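Takeout-like protein 1 (PDB 3E8T) probably carries hydrophobic ligands in insects, binding ubiquinone-8 in a long internal tunnel. Local coordinates at residues A19-Q22 and A23-T26; D172-L175 and T176-Q180; K206-L209 and A210-I214. All coordinates share one frame; numbering follows the deposited sequence.

Overall arrangement
The three interactions illustrate how one kind of link, between residues three or four positions apart along a helix or at its end, takes on different work according to its place in the fold. Interactions 1 and 3 lie on the same side of the chain's centre, about 15 Å apart between centres, and both touch ubiquinone-8: the former through a partly buried face of helix 13-28, the latter near the surface where helix 182-211 runs out. Interaction 2, partly buried on helix 168-180, is about 37 Å from interaction 1, centre to centre, and meets the ligand through Leu-178. An aromatic ring against ligand marks interaction 1, methionine sulfur interaction 2, and CH-pi contacts interaction 3.

Interaction 1: residues A19-Q22 and A23-T26; sequences AFQQ and ALPT. With UQ8 (Ubiquinone-8), chain B.
Phe-20 and Leu-24, one helical turn apart, reach the same ligand through different first torsions: the CG of Phe-20 is anti to its carbonyl carbon (chi1 -88°), that of Leu-24 anti to its backbone N (chi1 173°). Both lie on helix 13-28 of the juvenile-hormone-binding-protein family fold, a helix packed against strand 54-77 beside the ligand tunnel. The Phe-20 ring lays one face over the isoprenoid methyl C10 of ubiquinone-8, with CE2 3.2 Å from C10, and the CE1 side of the ring lies over the quinone, 3.4 Å from C3. The two planes are inclined by about 40°, so the phenyl covers the quinone face at a slant. Leu-24 CD1 touches the tail more loosely, 4.1 Å from C13. Alanines complete this face: Ala-19 CB packs against the methoxy carbon C4M at 3.2 Å, and Ala-23 CB lies 3.3 Å from the quinone oxygen O5, small side chains that let the headgroup come close to the backbone. Two helical bonds keep these residues in step, Ala-23 N to Ala-19 O and Leu-24 N to Phe-20 O, the latter 2.9 Å long. Away from the ligand, the Gln-21 amide spans two backbone groups of strand 54-77, bonding Ile-71 N through OE1 and Ala-69 O through NE2. The helix kinks where Pro-25, with no N-H to offer, sets its CD 3.4 Å from Gln-21 O.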
loop_
_atom_site.group_PDB
_atom_site.type_symbol
_atom_site.label_atom_id
_atom_site.label_comp_id
_atom_site.label_asym_id
_atom_site.label_seq_id
_atom_site.Cartn_x
_atom_site.Cartn_y
_atom_site.Cartn_z
ATOM N N ALA A 19 0.767 -19.190 -4.250
ATOM C CA ALA A 19 1.657 -18.716 -5.325
ATOM C C ALA A 19 1.962 -17.237 -5.104
ATOM O O ALA A 19 3.090 -16.815 -5.235
ATOM C CB ALA A 19 1.069 -18.941 -6.668
ATOM N N PHE A 20 0.944 -16.456 -4.750
ATOM C CA PHE A 20 1.155 -15.023 -4.502
ATOM C C PHE A 20 2.062 -14.897 -3.277
ATOM O O PHE A 20 3.005 -14.068 -3.260
ATOM C CB PHE A 20 -0.173 -14.307 -4.240
ATOM C CG PHE A 20 -0.892 -13.795 -5.476
ATOM C CD1 PHE A 20 -1.036 -14.558 -6.622
ATOM C CD2 PHE A 20 -1.429 -12.497 -5.489
ATOM C CE1 PHE A 20 -1.693 -14.089 -7.731
ATOM C CE2 PHE A 20 -2.108 -12.030 -6.616
ATOM C CZ PHE A 20 -2.235 -12.819 -7.734
ATOM N N GLN A 21 1.779 -15.671 -2.244
ATOM C CA GLN A 21 2.584 -15.625 -1.034
ATOM C C GLN A 21 4.069 -15.918 -1.292
ATOM O O GLN A 21 4.938 -15.243 -0.766
ATOM C CB GLN A 21 2.050 -16.586 0.016
ATOM C CG GLN A 21 2.751 -16.514 1.365
ATOM C CD GLN A 21 2.422 -15.213 2.062
ATOM O OE1 GLN A 21 1.373 -15.126 2.672
ATOM N NE2 GLN A 21 3.329 -14.240 2.018
ATOM N N GLN A 22 4.378 -16.948 -2.078
ATOM C CA GLN A 22 5.776 -17.351 -2.259
ATOM C C GLN A 22 6.530 -16.428 -3.183
ATOM O O GLN A 22 7.752 -16.310 -3.061
ATOM C CB GLN A 22 5.877 -18.780 -2.765
ATOM C CG GLN A 22 5.401 -19.779 -1.771
ATOM C CD GLN A 22 6.148 -19.697 -0.465
ATOM O OE1 GLN A 22 5.595 -19.280 0.570
ATOM N NE2 GLN A 22 7.424 -20.058 -0.505
ATOM N N ALA A 23 5.820 -15.803 -4.105
ATOM C CA ALA A 23 6.456 -14.819 -5.008
ATOM C C ALA A 23 6.631 -13.431 -4.434
ATOM O O ALA A 23 7.524 -12.692 -4.861
ATOM C CB ALA A 23 5.637 -14.696 -6.241
ATOM N N LEU A 24 5.725 -13.049 -3.550
ATOM C CA LEU A 24 5.713 -11.688 -3.040
ATOM C C LEU A 24 7.083 -11.171 -2.608
ATOM O O LEU A 24 7.432 -10.048 -3.004
ATOM C CB LEU A 24 4.708 -11.595 -1.879
ATOM C CG LEU A 24 4.696 -10.251 -1.098
ATOM C CD1 LEU A 24 4.100 -9.297 -2.021
ATOM C CD2 LEU A 24 3.857 -10.416 0.198
ATOM N N PRO A 25 7.809 -11.859 -1.692
ATOM C CA PRO A 25 9.069 -11.226 -1.226
ATOM C C PRO A 25 10.082 -10.962 -2.322
ATOM O O PRO A 25 10.767 -9.923 -2.319
ATOM C CB PRO A 25 9.600 -12.209 -0.191
ATOM C CG PRO A 25 8.463 -13.065 0.191
ATOM C CD PRO A 25 7.537 -13.121 -0.972
ATOM N N THR A 26 10.161 -11.850 -3.289
ATOM C CA THR A 26 11.100 -11.682 -4.364
ATOM C C THR A 26 10.640 -10.538 -5.280
ATOM O O THR A 26 11.439 -9.702 -5.716
ATOM C CB THR A 26 11.256 -13.011 -5.124
ATOM O OG1 THR A 26 11.729 -14.001 -4.201
ATOM C CG2 THR A 26 12.192 -12.829 -6.286
HETATM C C45 UQ8 B . 0.358 14.492 10.862
HETATM C C44 UQ8 B . -1.056 14.095 11.293
HETATM C C46 UQ8 B . -1.390 14.805 12.578
HETATM C C43 UQ8 B . -1.232 12.597 11.457
HETATM C C42 UQ8 B . -0.618 11.828 10.277
HETATM C C41 UQ8 B . -1.463 12.058 9.031
HETATM C C39 UQ8 B . -1.664 10.754 8.288
HETATM C C40 UQ8 B . -1.257 10.600 6.824
HETATM C C38 UQ8 B . -2.289 9.710 8.915
HETATM C C37 UQ8 B . -2.521 8.469 8.340
HETATM C C36 UQ8 B . -2.937 7.556 9.493
HETATM C C34 UQ8 B . -3.063 6.100 9.086
HETATM C C35 UQ8 B . -3.241 5.206 10.131
HETATM C C33 UQ8 B . -2.923 5.707 7.757
HETATM C C32 UQ8 B . -3.044 4.432 7.213
HETATM C C31 UQ8 B . -2.197 4.384 5.913
HETATM C C29 UQ8 B . -2.370 3.094 5.125
HETATM C C30 UQ8 B . -3.794 2.489 4.909
HETATM C C28 UQ8 B . -1.255 2.450 4.599
HETATM C C27 UQ8 B . -1.280 1.269 3.868
HETATM C C26 UQ8 B . -0.132 1.209 2.849
HETATM C C24 UQ8 B . -0.031 -0.189 2.227
HETATM C C25 UQ8 B . 0.431 -1.389 3.071
HETATM C C23 UQ8 B . -0.365 -0.366 0.902
HETATM C C22 UQ8 B . -0.325 -1.558 0.173
HETATM C C21 UQ8 B . -0.929 -1.368 -1.219
HETATM C C19 UQ8 B . -1.257 -2.660 -1.968
HETATM C C20 UQ8 B . -2.015 -2.405 -3.270
HETATM C C18 UQ8 B . -0.042 -3.578 -2.160
HETATM C C17 UQ8 B . -0.397 -4.812 -3.002
HETATM C C16 UQ8 B . 0.605 -5.966 -2.828
HETATM C C14 UQ8 B . 0.399 -6.970 -3.956
HETATM C C15 UQ8 B . -1.034 -7.289 -4.419
HETATM C C13 UQ8 B . 1.480 -7.578 -4.592
HETATM C C12 UQ8 B . 1.328 -8.484 -5.639
HETATM C C11 UQ8 B . 2.480 -9.505 -5.744
HETATM C C9 UQ8 B . 2.023 -10.798 -6.445
HETATM C C10 UQ8 B . 0.724 -10.606 -7.245
HETATM C C8 UQ8 B . 3.155 -11.298 -7.339
HETATM C C7 UQ8 B . 2.844 -11.157 -8.832
HETATM C C6 UQ8 B . 1.991 -12.319 -9.393
HETATM C C1 UQ8 B . 0.920 -12.032 -10.249
HETATM C C1M UQ8 B . 0.660 -10.698 -10.558
HETATM C C2 UQ8 B . 0.113 -13.044 -10.784
HETATM O O2 UQ8 B . -0.828 -12.789 -11.542
HETATM C C3 UQ8 B . 0.372 -14.370 -10.477
HETATM O O3 UQ8 B . -0.414 -15.353 -11.001
HETATM C C3M UQ8 B . 0.058 -15.719 -12.296
HETATM C C4 UQ8 B . 1.423 -14.688 -9.625
HETATM O O4 UQ8 B . 1.663 -16.001 -9.334
HETATM C C4M UQ8 B . 0.474 -16.636 -8.839
HETATM C C5 UQ8 B . 2.225 -13.671 -9.087
HETATM O O5 UQ8 B . 3.157 -13.985 -8.343
#

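Interaction 2: residues D172-L175 and T176-Q180; sequences DTML and TFLNQ
Thr-176 doubles its hold on Asp-172 one helical turn back, through one of the i to i+4 bonds along helix 168-180, which also carries a Met-aromatic contact. Its backbone N and its OG1 both give hydrogen bonds to Asp-172 O, from opposite faces of that carbonyl's plane, the hydroxyl at 2.9 Å. With OG1 anti to the carbonyl carbon (chi1 -61°), the hydroxyl turns back along the helix to make this bond. Phe-177 follows, its N bonded to Thr-173 O and its ring set obliquely beside Met-174. The sulfur SD lies 5.2 Å from the ring centroid, 63° off the normal, and comes nearest at CD2, 4.1 Å away. Leu-178 is next and gives its N to Met-174 O over 2.8 Å, while its CG packs against SD at 3.9 Å. The sulfur thus touches both an aromatic and a branched aliphatic side chain. Met-174 reaches on to Leu-106 and Ile-108 of strand 106-111, and Leu-178 touches the bound ubiquinone-8. Asn-179 directs OD1 to Phe-158 N on strand 155-160, whereas its own N bonds Leu-175 O at 3.1 Å.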
loop_
_atom_site.group_PDB
_atom_site.type_symbol
_atom_site.label_atom_id
_atom_site.label_comp_id
_atom_site.label_asym_id
_atom_site.label_seq_id
_atom_site.Cartn_x
_atom_site.Cartn_y
_atom_site.Cartn_z
ATOM N N ASP A 172 3.666 16.436 23.428
ATOM C CA ASP A 172 3.254 15.260 24.184
ATOM C C ASP A 172 1.732 15.113 24.170
ATOM O O ASP A 172 1.226 14.014 24.011
ATOM C CB ASP A 172 3.751 15.290 25.629
ATOM C CG ASP A 172 5.254 15.030 25.786
ATOM O OD1 ASP A 172 5.901 14.524 24.856
ATOM O OD2 ASP A 172 5.759 15.335 26.890
ATOM N N THR A 173 1.037 16.213 24.372
ATOM C CA THR A 173 -0.431 16.172 24.367
ATOM C C THR A 173 -0.969 15.690 23.005
ATOM O O THR A 173 -1.855 14.834 22.935
ATOM C CB THR A 173 -1.007 17.531 24.746
ATOM O OG1 THR A 173 -0.561 17.846 26.075
ATOM C CG2 THR A 173 -2.534 17.490 24.671
ATOM N N MET A 174 -0.392 16.156 21.908
ATOM C CA MET A 174 -0.820 15.760 20.570
ATOM C C MET A 174 -0.500 14.316 20.262
ATOM O O MET A 174 -1.320 13.577 19.745
ATOM C CB MET A 174 -0.198 16.646 19.540
ATOM C CG MET A 174 -0.456 16.252 18.108
ATOM S SD MET A 174 -2.235 16.265 17.655
ATOM C CE MET A 174 -2.509 18.044 17.650
ATOM N N LEU A 175 0.694 13.878 20.640
ATOM C CA LEU A 175 1.038 12.498 20.335
ATOM C C LEU A 175 0.166 11.549 21.108
ATOM O O LEU A 175 -0.248 10.515 20.577
ATOM C CB LEU A 175 2.525 12.281 20.554
ATOM C CG LEU A 175 3.447 13.048 19.577
ATOM C CD1 LEU A 175 4.908 12.892 20.002
ATOM C CD2 LEU A 175 3.222 12.631 18.136
ATOM N N THR A 176 -0.132 11.883 22.355
ATOM C CA THR A 176 -1.059 11.103 23.152
ATOM C C THR A 176 -2.452 11.064 22.477
ATOM O O THR A 176 -3.095 10.023 22.402
ATOM C CB THR A 176 -1.162 11.674 24.551
ATOM O OG1 THR A 176 0.137 11.634 25.194
ATOM C CG2 THR A 176 -2.222 10.952 25.367
ATOM N N PHE A 177 -2.921 12.209 22.058
ATOM C CA PHE A 177 -4.205 12.346 21.367
ATOM C C PHE A 177 -4.252 11.479 20.117
ATOM O O PHE A 177 -5.260 10.811 19.884
ATOM C CB PHE A 177 -4.405 13.830 21.055
ATOM C CG PHE A 177 -5.656 14.166 20.298
ATOM C CD1 PHE A 177 -6.831 14.349 20.968
ATOM C CD2 PHE A 177 -5.650 14.388 18.952
ATOM C CE1 PHE A 177 -7.935 14.728 20.296
ATOM C CE2 PHE A 177 -6.745 14.764 18.301
ATOM C CZ PHE A 177 -7.894 14.927 18.959
ATOM N N LEU A 178 -3.221 11.525 19.298
ATOM C CA LEU A 178 -3.228 10.732 18.109
ATOM C C LEU A 178 -3.294 9.241 18.390
ATOM O O LEU A 178 -4.064 8.489 17.763
ATOM C CB LEU A 178 -2.040 11.071 17.229
ATOM C CG LEU A 178 -2.050 12.474 16.672
ATOM C CD1 LEU A 178 -0.688 12.792 15.979
ATOM C CD2 LEU A 178 -3.225 12.687 15.723
ATOM N N ASN A 179 -2.484 8.797 19.356
ATOM C CA ASN A 179 -2.480 7.400 19.659
ATOM C C ASN A 179 -3.790 6.964 20.281
ATOM O O ASN A 179 -4.244 5.842 20.045
ATOM C CB ASN A 179 -1.329 7.070 20.564
ATOM C CG ASN A 179 -0.047 6.986 19.860
ATOM O OD1 ASN A 179 0.080 7.169 18.673
ATOM N ND2 ASN A 179 0.917 6.498 20.599
ATOM N N GLN A 180 -4.423 7.822 21.072
ATOM C CA GLN A 180 -5.725 7.455 21.649
ATOM C C GLN A 180 -6.821 7.346 20.606
ATOM O O GLN A 180 -7.736 6.516 20.732
ATOM C CB GLN A 180 -6.097 8.519 22.630
ATOM C CG GLN A 180 -5.257 8.312 23.849
ATOM C CD GLN A 180 -5.598 9.224 24.960
ATOM O OE1 GLN A 180 -6.184 10.311 24.758
ATOM N NE2 GLN A 180 -5.231 8.806 26.177
#

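Interaction 3: residues K206-L209 and A210-I214; sequences KHFL and AKVPI. With UQ8 (Ubiquinone-8), chain B.
Val-212 places its CG2 methyl over one face of the Phe-208 ring, 4.0 Å from the centroid and 20° off the normal, a CH-pi contact where helix 182-211 gives way to a loop. A second, off-centre CH-pi contact sets Lys-211 CD 4.3 Å from the centroid of the His-207 ring. Leu-209, between them in sequence, meets the ligand: with CG anti to its carbonyl carbon (chi1 -68°), CG and both methyls close on the quinone methyl C1M of ubiquinone-8, CD1 at 3.2 Å and CD2 at 3.6 Å. Cut back to an alanine, Leu-209 would lose CG and both methyls, which would probably open a gap beside C1M and let the quinone headgroup shift. The backbone positions this shell. Ala-210 N keeps the ordinary helical bond to Lys-206 O, but Phe-208 O takes a bond from Lys-211 N, 3.1 Å away and above the carbonyl plane, as well as a weak one from Val-212 N, so the regular pattern loosens as the chain turns off toward Ile-214. Further out, Phe-27 meets the Phe-208 ring edge-to-face, and His-34 receives two polar ends, its O bonded to His-207 NE2 and its ND1 to Lys-211 NZ. A carbonyl can only accept, which implies a proton on His-207 NE2; with Lys-211 NZ 5.5 Å from that nitrogen, a second proton on the imidazole would probably be disfavoured.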
loop_
_atom_site.group_PDB
_atom_site.type_symbol
_atom_site.label_atom_id
_atom_site.label_comp_id
_atom_site.label_asym_id
_atom_site.label_seq_id
_atom_site.Cartn_x
_atom_site.Cartn_y
_atom_site.Cartn_z
ATOM N N LYS A 206 1.410 -4.289 -12.962
ATOM C CA LYS A 206 0.901 -4.205 -14.324
ATOM C C LYS A 206 2.011 -4.339 -15.352
ATOM O O LYS A 206 1.902 -5.099 -16.322
ATOM C CB LYS A 206 0.147 -2.907 -14.522
ATOM C CG LYS A 206 -0.327 -2.667 -15.909
ATOM C CD LYS A 206 -1.185 -1.397 -15.974
ATOM C CE LYS A 206 -1.437 -0.900 -17.370
ATOM N NZ LYS A 206 -2.097 -1.871 -18.258
ATOM N N HIS A 207 3.085 -3.610 -15.153
ATOM C CA HIS A 207 4.235 -3.674 -16.040
ATOM C C HIS A 207 4.822 -5.070 -16.098
ATOM O O HIS A 207 5.152 -5.594 -17.198
ATOM C CB HIS A 207 5.279 -2.685 -15.498
ATOM C CG HIS A 207 6.581 -2.730 -16.212
ATOM N ND1 HIS A 207 6.740 -2.302 -17.513
ATOM C CD2 HIS A 207 7.784 -3.181 -15.803
ATOM C CE1 HIS A 207 8.008 -2.468 -17.859
ATOM N NE2 HIS A 207 8.654 -3.023 -16.848
ATOM N N PHE A 208 4.983 -5.680 -14.936
ATOM C CA PHE A 208 5.579 -7.027 -14.865
ATOM C C PHE A 208 4.722 -8.019 -15.613
ATOM O O PHE A 208 5.201 -8.795 -16.470
ATOM C CB PHE A 208 5.716 -7.437 -13.381
ATOM C CG PHE A 208 6.106 -8.897 -13.155
ATOM C CD1 PHE A 208 7.405 -9.254 -13.255
ATOM C CD2 PHE A 208 5.159 -9.887 -12.846
ATOM C CE1 PHE A 208 7.800 -10.576 -13.055
ATOM C CE2 PHE A 208 5.530 -11.180 -12.658
ATOM C CZ PHE A 208 6.867 -11.522 -12.765
ATOM N N LEU A 209 3.425 -8.027 -15.337
ATOM C CA LEU A 209 2.543 -8.973 -16.022
ATOM C C LEU A 209 2.397 -8.722 -17.511
ATOM O O LEU A 209 2.165 -9.638 -18.295
ATOM C CB LEU A 209 1.175 -9.050 -15.351
ATOM C CG LEU A 209 1.163 -9.659 -13.977
ATOM C CD1 LEU A 209 -0.214 -9.472 -13.367
ATOM C CD2 LEU A 209 1.532 -11.153 -14.008
ATOM N N ALA A 210 2.578 -7.494 -17.937
ATOM C CA ALA A 210 2.521 -7.193 -19.385
ATOM C C ALA A 210 3.731 -7.724 -20.152
ATOM O O ALA A 210 3.680 -7.801 -21.367
ATOM C CB ALA A 210 2.344 -5.675 -19.624
ATOM N N LYS A 211 4.788 -8.090 -19.454
ATOM C CA LYS A 211 6.002 -8.569 -20.104
ATOM C C LYS A 211 6.321 -10.025 -19.835
ATOM O O LYS A 211 7.230 -10.553 -20.490
ATOM C CB LYS A 211 7.196 -7.693 -19.726
ATOM C CG LYS A 211 7.790 -7.926 -18.351
ATOM C CD LYS A 211 8.657 -6.772 -17.810
ATOM C CE LYS A 211 9.837 -6.472 -18.712
ATOM N NZ LYS A 211 10.808 -7.640 -18.882
ATOM N N VAL A 212 5.562 -10.707 -18.977
ATOM C CA VAL A 212 5.762 -12.117 -18.668
ATOM C C VAL A 212 4.562 -12.884 -19.223
ATOM O O VAL A 212 3.442 -12.638 -18.831
ATOM C CB VAL A 212 5.942 -12.375 -17.174
ATOM C CG1 VAL A 212 6.162 -13.850 -16.950
ATOM C CG2 VAL A 212 7.167 -11.585 -16.652
ATOM N N PRO A 213 4.775 -13.817 -20.179
ATOM C CA PRO A 213 3.649 -14.551 -20.738
ATOM C C PRO A 213 2.880 -15.247 -19.633
ATOM O O PRO A 213 3.485 -15.811 -18.725
ATOM C CB PRO A 213 4.318 -15.572 -21.656
ATOM C CG PRO A 213 5.644 -14.990 -21.974
ATOM C CD PRO A 213 6.059 -14.210 -20.778
ATOM N N ILE A 214 1.568 -15.207 -19.699
ATOM C CA ILE A 214 0.755 -15.775 -18.640
ATOM C C ILE A 214 1.018 -17.273 -18.518
ATOM O O ILE A 214 0.970 -17.824 -17.418
ATOM C CB ILE A 214 -0.738 -15.394 -18.792
ATOM C CG1 ILE A 214 -1.556 -15.837 -17.579
ATOM C CG2 ILE A 214 -1.331 -15.980 -20.041
ATOM C CD1 ILE A 214 -1.086 -15.217 -16.263
HETATM C C45 UQ8 B . 0.358 14.492 10.862
HETATM C C44 UQ8 B . -1.056 14.095 11.293
HETATM C C46 UQ8 B . -1.390 14.805 12.578
HETATM C C43 UQ8 B . -1.232 12.597 11.457
HETATM C C42 UQ8 B . -0.618 11.828 10.277
HETATM C C41 UQ8 B . -1.463 12.058 9.031
HETATM C C39 UQ8 B . -1.664 10.754 8.288
HETATM C C40 UQ8 B . -1.257 10.600 6.824
HETATM C C38 UQ8 B . -2.289 9.710 8.915
HETATM C C37 UQ8 B . -2.521 8.469 8.340
HETATM C C36 UQ8 B . -2.937 7.556 9.493
HETATM C C34 UQ8 B . -3.063 6.100 9.086
HETATM C C35 UQ8 B . -3.241 5.206 10.131
HETATM C C33 UQ8 B . -2.923 5.707 7.757
HETATM C C32 UQ8 B . -3.044 4.432 7.213
HETATM C C31 UQ8 B . -2.197 4.384 5.913
HETATM C C29 UQ8 B . -2.370 3.094 5.125
HETATM C C30 UQ8 B . -3.794 2.489 4.909
HETATM C C28 UQ8 B . -1.255 2.450 4.599
HETATM C C27 UQ8 B . -1.280 1.269 3.868
HETATM C C26 UQ8 B . -0.132 1.209 2.849
HETATM C C24 UQ8 B . -0.031 -0.189 2.227
HETATM C C25 UQ8 B . 0.431 -1.389 3.071
HETATM C C23 UQ8 B . -0.365 -0.366 0.902
HETATM C C22 UQ8 B . -0.325 -1.558 0.173
HETATM C C21 UQ8 B . -0.929 -1.368 -1.219
HETATM C C19 UQ8 B . -1.257 -2.660 -1.968
HETATM C C20 UQ8 B . -2.015 -2.405 -3.270
HETATM C C18 UQ8 B . -0.042 -3.578 -2.160
HETATM C C17 UQ8 B . -0.397 -4.812 -3.002
HETATM C C16 UQ8 B . 0.605 -5.966 -2.828
HETATM C C14 UQ8 B . 0.399 -6.970 -3.956
HETATM C C15 UQ8 B . -1.034 -7.289 -4.419
HETATM C C13 UQ8 B . 1.480 -7.578 -4.592
HETATM C C12 UQ8 B . 1.328 -8.484 -5.639
HETATM C C11 UQ8 B . 2.480 -9.505 -5.744
HETATM C C9 UQ8 B . 2.023 -10.798 -6.445
HETATM C C10 UQ8 B . 0.724 -10.606 -7.245
HETATM C C8 UQ8 B . 3.155 -11.298 -7.339
HETATM C C7 UQ8 B . 2.844 -11.157 -8.832
HETATM C C6 UQ8 B . 1.991 -12.319 -9.393
HETATM C C1 UQ8 B . 0.920 -12.032 -10.249
HETATM C C1M UQ8 B . 0.660 -10.698 -10.558
HETATM C C2 UQ8 B . 0.113 -13.044 -10.784
HETATM O O2 UQ8 B . -0.828 -12.789 -11.542
HETATM C C3 UQ8 B . 0.372 -14.370 -10.477
HETATM O O3 UQ8 B . -0.414 -15.353 -11.001
HETATM C C3M UQ8 B . 0.058 -15.719 -12.296
HETATM C C4 UQ8 B . 1.423 -14.688 -9.625
HETATM O O4 UQ8 B . 1.663 -16.001 -9.334
HETATM C C4M UQ8 B . 0.474 -16.636 -8.839
HETATM C C5 UQ8 B . 2.225 -13.671 -9.087
HETATM O O5 UQ8 B . 3.157 -13.985 -8.343
#